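PDB 3MWF: iron-regulated ABC transporter siderophore-binding protein SirA from Staphylococcus aureus subsp. aureus, which binds the iron-chelating siderophore staphyloferrin B and, as the receptor of an ABC transporter, probably delivers it for import into the cell. Local coordinates for residues D85-S90 with S102-T107. Sequence-based numbering, arbitrary orientation.
Sequences DLIVAS and SKIAPT
I87 and T107 face each other where two parallel strands begin to pair, their CA atoms 4.5 Å apart. Between the two segments one hydrogen bond, I87 N to P106 O, starts the pairing, 2.9 Å long and nearly straight at 162°, with the donor lying in the carbonyl plane; I87 is also bonded through its backbone to V108, the next residue along the partner strand. Two CA-H...O contacts flank it: L86 CA to the same P106 O, and T107 CA to I87 O at 3.3 Å. I87 N and L86 CA thus share one carbonyl oxygen.

The tight part lies on the sheet face carrying I87, A89 and T107. With CG1 anti to its carbonyl carbon (chi1 -61°), I87 carries CD1 to within 3.9 Å of A105 CB, and the same methyl touches I104 CB. T107 crosses I87 with its OG1 beside I87 CB, while its CG2 meets A89 CB at 3.9 Å; L101 of helix 98-104 covers both A89 and T107.

The looser side is the partly exposed edge at D85 and P106, where the proline ring lies against the D85 carbonyl, CD to D85 O at 3.5 Å, and also meets T15 and I17 of strand 13-17. D85 accepts from the backbone N of R23 at OD1 and of K22 at OD2, and its side chain stays at least 5.6 Å from segment 102-107.

The helical connection 91-94 and 98-104 between the adjacent parallel strands 86-90 and 107-110 makes a beta-alpha-beta crossover at the edge of one lobe's mixed sheet; the A89 side chain is about 13 Å from the bound siderophore, and the chain runs on to pocket residues V92 and R93. T107 OG1 donates to A105 O at 2.9 Å, so the hydroxyl set among aliphatic groups is satisfied locally, and the apolar face can pack around it without leaving its proton unpaired.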
ATOM      1  N   ASP A  85      -9.219 -16.247  16.654  1.00 18.90           N
ATOM      2  CA  ASP A  85      -8.661 -17.525  16.234  1.00 20.09           C
ATOM      3  C   ASP A  85      -7.578 -17.378  15.160  1.00 18.56           C
ATOM      4  O   ASP A  85      -6.947 -18.367  14.778  1.00 18.78           O
ATOM      5  CB  ASP A  85      -9.748 -18.544  15.852  1.00 20.81           C
ATOM      6  CG  ASP A  85     -10.792 -18.003  14.927  1.00 24.90           C
ATOM      7  OD1 ASP A  85     -10.509 -17.071  14.147  1.00 27.09           O
ATOM      8  OD2 ASP A  85     -11.925 -18.537  14.952  1.00 26.45           O
ATOM      9  N   LEU A  86      -7.356 -16.146  14.693  1.00 17.51           N
ATOM     10  CA  LEU A  86      -6.290 -15.864  13.732  1.00 16.48           C
ATOM     11  C   LEU A  86      -5.876 -14.406  13.856  1.00 16.50           C
ATOM     12  O   LEU A  86      -6.743 -13.512  13.928  1.00 15.91           O
ATOM     13  CB  LEU A  86      -6.761 -16.132  12.300  1.00 17.29           C
ATOM     14  CG  LEU A  86      -5.729 -15.880  11.188  1.00 18.60           C
ATOM     15  CD1 LEU A  86      -4.535 -16.851  11.331  1.00 19.58           C
ATOM     16  CD2 LEU A  86      -6.383 -16.009   9.833  1.00 20.02           C
ATOM     17  N   ILE A  87      -4.569 -14.174  13.926  1.00 15.04           N
ATOM     18  CA  ILE A  87      -4.025 -12.814  13.891  1.00 14.93           C
ATOM     19  C   ILE A  87      -3.187 -12.688  12.631  1.00 14.99           C
ATOM     20  O   ILE A  87      -2.377 -13.561  12.344  1.00 14.88           O
ATOM     21  CB  ILE A  87      -3.184 -12.502  15.145  1.00 14.61           C
ATOM     22  CG1 ILE A  87      -4.080 -12.629  16.390  1.00 14.83           C
ATOM     23  CG2 ILE A  87      -2.487 -11.097  15.043  1.00 14.50           C
ATOM     24  CD1 ILE A  87      -3.277 -12.731  17.689  1.00 14.37           C
ATOM     25  N   VAL A  88      -3.382 -11.600  11.873  1.00 14.65           N
ATOM     26  CA  VAL A  88      -2.550 -11.365  10.688  1.00 14.86           C
ATOM     27  C   VAL A  88      -1.613 -10.182  11.006  1.00 14.78           C
ATOM     28  O   VAL A  88      -2.064  -9.055  11.286  1.00 14.52           O
ATOM     29  CB  VAL A  88      -3.396 -11.046   9.400  1.00 15.10           C
ATOM     30  CG1 VAL A  88      -2.490 -10.811   8.186  1.00 15.56           C
ATOM     31  CG2 VAL A  88      -4.377 -12.185   9.085  1.00 16.87           C
ATOM     32  N   ALA A  89      -0.312 -10.463  10.979  1.00 13.38           N
ATOM     33  CA  ALA A  89       0.716  -9.531  11.433  1.00 13.12           C
ATOM     34  C   ALA A  89       1.680  -9.310  10.278  1.00 12.65           C
ATOM     35  O   ALA A  89       1.521  -9.930   9.227  1.00 12.70           O
ATOM     36  CB  ALA A  89       1.487 -10.111  12.639  1.00 13.92           C
ATOM     37  N   SER A  90       2.638  -8.416  10.492  1.00 12.67           N
ATOM     38  CA  SER A  90       3.738  -8.199   9.539  1.00 12.70           C
ATOM     39  C   SER A  90       5.061  -8.198  10.305  1.00 13.61           C
ATOM     40  O   SER A  90       5.113  -7.808  11.487  1.00 13.22           O
ATOM     41  CB  SER A  90       3.547  -6.861   8.789  1.00 11.83           C
ATOM     42  OG  SER A  90       3.696  -5.742   9.661  1.00 11.40           O
ATOM     43  N   SER A 102       1.560 -14.866  19.125  1.00 15.67           N
ATOM     44  CA  SER A 102       1.348 -16.313  19.002  1.00 16.87           C
ATOM     45  C   SER A 102       0.801 -16.927  20.282  1.00 17.19           C
ATOM     46  O   SER A 102       0.117 -17.939  20.229  1.00 17.42           O
ATOM     47  CB  SER A 102       2.652 -17.038  18.598  1.00 17.32           C
ATOM     48  OG  SER A 102       3.019 -16.648  17.277  1.00 20.59           O
ATOM     49  N   LYS A 103       1.081 -16.314  21.424  1.00 18.43           N
ATOM     50  CA  LYS A 103       0.515 -16.819  22.696  1.00 18.80           C
ATOM     51  C   LYS A 103      -0.985 -16.561  22.798  1.00 19.30           C
ATOM     52  O   LYS A 103      -1.719 -17.253  23.504  1.00 20.57           O
ATOM     53  CB  LYS A 103       1.245 -16.246  23.897  1.00 19.28           C
ATOM     54  CG  LYS A 103       2.648 -16.810  24.070  1.00 21.35           C
ATOM     55  CD  LYS A 103       3.422 -16.088  25.149  1.00 25.36           C
ATOM     56  CE  LYS A 103       2.791 -16.254  26.527  1.00 25.72           C
ATOM     57  NZ  LYS A 103       3.561 -15.414  27.507  1.00 25.22           N
ATOM     58  N   ILE A 104      -1.457 -15.553  22.079  1.00 18.03           N
ATOM     59  CA  ILE A 104      -2.889 -15.258  22.023  1.00 17.97           C
ATOM     60  C   ILE A 104      -3.662 -16.143  21.056  1.00 18.02           C
ATOM     61  O   ILE A 104      -4.713 -16.710  21.400  1.00 19.23           O
ATOM     62  CB  ILE A 104      -3.112 -13.737  21.689  1.00 17.20           C
ATOM     63  CG1 ILE A 104      -2.369 -12.849  22.702  1.00 16.95           C
ATOM     64  CG2 ILE A 104      -4.626 -13.425  21.547  1.00 19.04           C
ATOM     65  CD1 ILE A 104      -2.335 -11.358  22.343  1.00 19.78           C
ATOM     66  N   ALA A 105      -3.171 -16.255  19.821  1.00 17.29           N
ATOM     67  CA  ALA A 105      -3.812 -17.011  18.778  1.00 18.02           C
ATOM     68  C   ALA A 105      -2.817 -17.329  17.669  1.00 17.70           C
ATOM     69  O   ALA A 105      -1.790 -16.638  17.556  1.00 18.27           O
ATOM     70  CB  ALA A 105      -4.995 -16.214  18.187  1.00 18.05           C
ATOM     71  N   PRO A 106      -3.124 -18.337  16.829  1.00 18.02           N
ATOM     72  CA  PRO A 106      -2.281 -18.607  15.666  1.00 17.58           C
ATOM     73  C   PRO A 106      -2.106 -17.305  14.896  1.00 17.04           C
ATOM     74  O   PRO A 106      -3.097 -16.607  14.620  1.00 16.11           O
ATOM     75  CB  PRO A 106      -3.118 -19.591  14.847  1.00 17.79           C
ATOM     76  CG  PRO A 106      -3.943 -20.311  15.874  1.00 18.69           C
ATOM     77  CD  PRO A 106      -4.302 -19.226  16.858  1.00 17.67           C
ATOM     78  N   THR A 107      -0.854 -16.981  14.603  1.00 15.52           N
ATOM     79  CA  THR A 107      -0.519 -15.696  14.008  1.00 15.84           C
ATOM     80  C   THR A 107       0.278 -15.967  12.732  1.00 16.12           C
ATOM     81  O   THR A 107       1.264 -16.725  12.745  1.00 16.14           O
ATOM     82  CB  THR A 107       0.339 -14.850  14.962  1.00 15.53           C
ATOM     83  OG1 THR A 107      -0.406 -14.550  16.138  1.00 15.23           O
ATOM     84  CG2 THR A 107       0.761 -13.517  14.287  1.00 15.40           C
TER